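Local coordinates for endoglucanase EG-II (Hypocrea jecorina, PDB 3QR3), which hydrolyses internal beta-1,4-glucosidic bonds of cellulose as the TIM-barrel catalytic domain of a family 5 endoglucanase, at residues Gly113-Gln117 and Gly118-Asn122; Leu62-Trp66 and Gln67-Asn71. All blocks are in the same frame, centred on the assembly; numbering follows the deposited sequence.

Interaction 1. Residues Gly113-Gln117 and Gly118-Asn122; sequences GIIGQ and GGPTN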
loop_
_atom_site.group_PDB
_atom_site.type_symbol
_atom_site.label_atom_id
_atom_site.label_comp_id
_atom_site.label_asym_id
_atom_site.label_seq_id
_atom_site.Cartn_x
_atom_site.Cartn_y
_atom_site.Cartn_z
ATOM N N GLY A 113 10.315 -17.868 -4.271
ATOM C CA GLY A 113 9.266 -18.885 -4.243
ATOM C C GLY A 113 7.882 -18.273 -4.076
ATOM O O GLY A 113 7.678 -17.409 -3.225
ATOM N N ILE A 114 6.923 -18.715 -4.877
ATOM C CA ILE A 114 5.574 -18.146 -4.824
ATOM C C ILE A 114 4.750 -18.770 -3.702
ATOM O O ILE A 114 4.666 -19.986 -3.585
ATOM C CB ILE A 114 4.833 -18.339 -6.147
ATOM C CG1 ILE A 114 5.525 -17.565 -7.265
ATOM C CG2 ILE A 114 3.378 -17.913 -6.019
ATOM C CD1 ILE A 114 5.061 -17.999 -8.670
ATOM N N ILE A 115 4.157 -17.927 -2.869
ATOM C CA ILE A 115 3.309 -18.396 -1.783
ATOM C C ILE A 115 2.231 -19.340 -2.324
ATOM O O ILE A 115 1.452 -18.970 -3.201
ATOM C CB ILE A 115 2.625 -17.220 -1.060
ATOM C CG1 ILE A 115 3.666 -16.290 -0.426
ATOM C CG2 ILE A 115 1.675 -17.722 -0.000
ATOM C CD1 ILE A 115 3.062 -14.910 -0.053
ATOM N N GLY A 116 2.214 -20.563 -1.809
ATOM C CA GLY A 116 1.206 -21.543 -2.167
ATOM C C GLY A 116 1.402 -22.162 -3.537
ATOM O O GLY A 116 0.578 -22.952 -3.984
ATOM N N GLN A 117 2.488 -21.800 -4.209
ATOM C CA GLN A 117 2.739 -22.281 -5.564
ATOM C C GLN A 117 4.217 -22.645 -5.758
ATOM O O GLN A 117 4.835 -22.289 -6.766
ATOM C CB GLN A 117 2.273 -21.234 -6.591
ATOM C CG GLN A 117 0.798 -20.841 -6.395
ATOM C CD GLN A 117 0.327 -19.700 -7.297
ATOM O OE1 GLN A 117 0.823 -19.506 -8.408
ATOM N NE2 GLN A 117 -0.652 -18.947 -6.815
ATOM N N GLY A 118 4.768 -23.369 -4.788
ATOM C CA GLY A 118 6.162 -23.779 -4.851
ATOM C C GLY A 118 7.023 -23.147 -3.768
ATOM O O GLY A 118 8.010 -23.733 -3.345
ATOM N N GLY A 119 6.647 -21.948 -3.326
ATOM C CA GLY A 119 7.346 -21.266 -2.246
ATOM C C GLY A 119 6.706 -21.622 -0.916
ATOM O O GLY A 119 6.291 -22.759 -0.721
ATOM N N PRO A 120 6.616 -20.654 0.009
ATOM C CA PRO A 120 5.967 -20.894 1.306
ATOM C C PRO A 120 4.572 -21.502 1.139
ATOM O O PRO A 120 3.939 -21.288 0.116
ATOM C CB PRO A 120 5.852 -19.490 1.898
ATOM C CG PRO A 120 6.967 -18.726 1.260
ATOM C CD PRO A 120 7.093 -19.269 -0.129
ATOM N N THR A 121 4.113 -22.266 2.123
ATOM C CA THR A 121 2.767 -22.831 2.088
ATOM C C THR A 121 1.812 -21.752 2.527
ATOM O O THR A 121 2.249 -20.755 3.114
ATOM C CB THR A 121 2.618 -23.983 3.078
ATOM O OG1 THR A 121 2.891 -23.497 4.403
ATOM C CG2 THR A 121 3.586 -25.121 2.727
ATOM N N ASN A 122 0.519 -21.936 2.254
ATOM C CA ASN A 122 -0.481 -20.973 2.705
ATOM C C ASN A 122 -0.366 -20.774 4.209
ATOM O O ASN A 122 -0.488 -19.655 4.695
ATOM C CB ASN A 122 -1.919 -21.406 2.350
ATOM C CG ASN A 122 -2.258 -21.194 0.881
ATOM O OD1 ASN A 122 -3.288 -21.672 0.389
ATOM N ND2 ASN A 122 -1.398 -20.480 0.174
#
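With chi1 at -62°, Ile115 holds CG1 beside its own backbone N, on the side where Pro120 lies, and puts CG2 anti to that N, near Asn122; the two side chains cross at a slant. The apolar meeting is loose, Ile115 CG1 standing 4.4 Å from Pro120 CG. Both residues belong to a tight loop that opens with a type II beta turn from Ile114 to Gln117 and runs into helix 122-136; Gly116 takes the positive phi (75°) that this turn requires at its third position.

Backbone bonds give the loop its shape. Ile114 O accepts Gln117 N at 2.9 Å, the bond that closes the turn, and also Gly119 N at 2.8 Å; the two donors come from opposite faces of the carbonyl plane, so one oxygen is gripped twice. Gly119 CA can lie 3.5 Å from Gly113 C because neither residue carries a side chain.

Gln117, its chain extended beyond CG, accepts a hydrogen bond from Asn154 N at OE1. Thr121, at the N-cap of helix 122-136, uses OG1 to cap a backbone N of that helix, while its own N bonds Gln124 OE1. The returning chain is tied at Pro120: its O takes Gly116 N at 2.7 Å in an almost straight bond (N-H...O 172°), and Ile115 CA adds a CA-H...O contact of 3.5 Å to Pro120 O.

Interaction 2. Residues Leu62-Trp66 and Gln67-Asn71; sequences LPVGW and QYLVN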
loop_
_atom_site.group_PDB
_atom_site.type_symbol
_atom_site.label_atom_id
_atom_site.label_comp_id
_atom_site.label_asym_id
_atom_site.label_seq_id
_atom_site.Cartn_x
_atom_site.Cartn_y
_atom_site.Cartn_z
ATOM N N LEU A 62 2.456 1.772 4.874
ATOM C CA LEU A 62 3.756 1.535 5.503
ATOM C C LEU A 62 4.341 0.212 5.031
ATOM O O LEU A 62 4.156 -0.834 5.677
ATOM C CB LEU A 62 3.611 1.533 7.027
ATOM C CG LEU A 62 2.859 2.707 7.675
ATOM C CD1 LEU A 62 2.856 2.570 9.201
ATOM C CD2 LEU A 62 3.464 4.045 7.277
ATOM N N PRO A 63 5.046 0.247 3.893
ATOM C CA PRO A 63 5.627 -0.952 3.289
ATOM C C PRO A 63 6.669 -1.563 4.194
ATOM O O PRO A 63 7.484 -0.833 4.758
ATOM C CB PRO A 63 6.316 -0.412 2.031
ATOM C CG PRO A 63 5.675 0.870 1.756
ATOM C CD PRO A 63 5.315 1.447 3.091
ATOM N N VAL A 64 6.649 -2.887 4.324
ATOM C CA VAL A 64 7.668 -3.575 5.108
ATOM C C VAL A 64 7.893 -4.974 4.559
ATOM O O VAL A 64 6.963 -5.620 4.055
ATOM C CB VAL A 64 7.304 -3.635 6.605
ATOM C CG1 VAL A 64 5.947 -4.285 6.789
ATOM C CG2 VAL A 64 8.396 -4.399 7.389
ATOM N N GLY A 65 9.134 -5.432 4.639
ATOM C CA GLY A 65 9.474 -6.754 4.153
ATOM C C GLY A 65 8.989 -7.836 5.097
ATOM O O GLY A 65 9.123 -7.723 6.316
ATOM N N TRP A 66 8.399 -8.882 4.528
ATOM C CA TRP A 66 8.028 -10.074 5.288
ATOM C C TRP A 66 9.229 -10.573 6.101
ATOM O O TRP A 66 9.121 -10.818 7.302
ATOM C CB TRP A 66 7.576 -11.148 4.302
ATOM C CG TRP A 66 7.024 -12.409 4.873
ATOM C CD1 TRP A 66 6.963 -12.788 6.188
ATOM C CD2 TRP A 66 6.473 -13.485 4.115
ATOM N NE1 TRP A 66 6.380 -14.038 6.289
ATOM C CE2 TRP A 66 6.085 -14.490 5.028
ATOM C CE3 TRP A 66 6.280 -13.703 2.745
ATOM C CZ2 TRP A 66 5.508 -15.692 4.613
ATOM C CZ3 TRP A 66 5.708 -14.894 2.336
ATOM C CH2 TRP A 66 5.326 -15.873 3.269
ATOM N N GLN A 67 10.376 -10.696 5.444
ATOM C CA GLN A 67 11.578 -11.231 6.091
ATOM C C GLN A 67 11.958 -10.402 7.303
ATOM O O GLN A 67 12.449 -10.927 8.299
ATOM C CB GLN A 67 12.758 -11.306 5.109
ATOM C CG GLN A 67 12.608 -12.404 4.046
ATOM C CD GLN A 67 11.849 -11.934 2.804
ATOM O OE1 GLN A 67 10.969 -11.063 2.879
ATOM N NE2 GLN A 67 12.203 -12.495 1.652
ATOM N N TYR A 68 11.722 -9.100 7.221
ATOM C CA TYR A 68 12.051 -8.219 8.332
ATOM C C TYR A 68 11.213 -8.545 9.575
ATOM O O TYR A 68 11.733 -8.629 10.691
ATOM C CB TYR A 68 11.852 -6.745 7.950
ATOM C CG TYR A 68 12.169 -5.837 9.105
ATOM C CD1 TYR A 68 13.486 -5.571 9.461
ATOM C CD2 TYR A 68 11.156 -5.276 9.865
ATOM C CE1 TYR A 68 13.784 -4.764 10.532
ATOM C CE2 TYR A 68 11.439 -4.460 10.937
ATOM C CZ TYR A 68 12.756 -4.211 11.265
ATOM O OH TYR A 68 13.032 -3.404 12.337
ATOM N N LEU A 69 9.909 -8.720 9.378
ATOM C CA LEU A 69 8.991 -8.884 10.502
ATOM C C LEU A 69 9.253 -10.167 11.275
ATOM O O LEU A 69 9.083 -10.208 12.491
ATOM C CB LEU A 69 7.525 -8.824 10.039
ATOM C CG LEU A 69 7.050 -7.439 9.581
ATOM C CD1 LEU A 69 5.606 -7.489 9.129
ATOM C CD2 LEU A 69 7.240 -6.382 10.676
ATOM N N VAL A 70 9.665 -11.215 10.570
ATOM C CA VAL A 70 9.939 -12.487 11.219
ATOM C C VAL A 70 11.444 -12.740 11.331
ATOM O O VAL A 70 11.868 -13.845 11.639
ATOM C CB VAL A 70 9.274 -13.654 10.475
ATOM C CG1 VAL A 70 7.747 -13.538 10.557
ATOM C CG2 VAL A 70 9.748 -13.705 9.027
ATOM N N ASN A 71 12.241 -11.704 11.085
ATOM C CA ASN A 71 13.699 -11.836 11.048
ATOM C C ASN A 71 14.162 -13.096 10.313
ATOM O O ASN A 71 14.929 -13.899 10.856
ATOM C CB ASN A 71 14.291 -11.782 12.465
ATOM C CG ASN A 71 15.814 -11.582 12.466
ATOM O OD1 ASN A 71 16.357 -10.837 11.656
ATOM N ND2 ASN A 71 16.494 -12.235 13.398
#
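Val64 meets Leu69 through both of its methyls and Tyr68 through CG2, and apolar packing of this kind carries the side-chain part of the contact. A chi1 of 56° puts CG2 anti to the backbone N and CG1 between N and the carbonyl carbon. CG2 approaches the Tyr68 ring obliquely, 3.8 Å from Tyr68 CD2, and also lies 4.0 Å from Leu69 CG; CG1 meets Leu69 CD1. In both pairs the side chains run at about a right angle. One turn along, Val70 CG2 lies 4.1 Å from Trp66 CD1, again oblique to the indole, whose further neighbours include Trp110, edge-to-face, and Phe125.

The hydrogen bonds between 62-66 and 67-71 are backbone to backbone and all weak. Gly65 O, at the N-cap, is shared by Tyr68 N (3.1 Å) and Leu69 N (3.3 Å), and Trp66 O by Leu69 N and Val70 N, the latter at 3.3 Å.

Among polar side chains, Gln67 bends at chi2, which brings OE1 back to 3.7 Å from Trp66 CB, while NE2 bonds Gly21 O and Asn111 OD1.

Past Leu69 the helix stops in a Schellman motif, Asn71, with its positive phi, bonding Tyr68 O through its backbone N and Asn72 N bonding Gln67 O. The whole is a single-turn helix that follows barrel strand 59-64 at its C-terminal end after the single residue Gly65, in a beta-alpha loop of the TIM barrel.

How the interactions relate
Trp66 joins the two contacts. Their centres are about 17 Å apart, yet its indole, rooted in the short helix of interaction 2, reaches interaction 1 with its six-membered ring: CZ3 lies 3.6 Å from Ile115 CD1 and CH2 3.9 Å from Pro120 CG. Trp110 and Leu74 join this cluster, each touching both Trp66 and Pro120. Residues 62-71 lead out of strand 59-64, and residues 113-122 belong to the next beta-alpha connection, between strand 99-104 and helix 122-136. The indole thus packs adjacent loops together on the C-terminal side of the barrel, where family 5 enzymes carry their active-site cleft; interaction 1 lies farther out, at the surface.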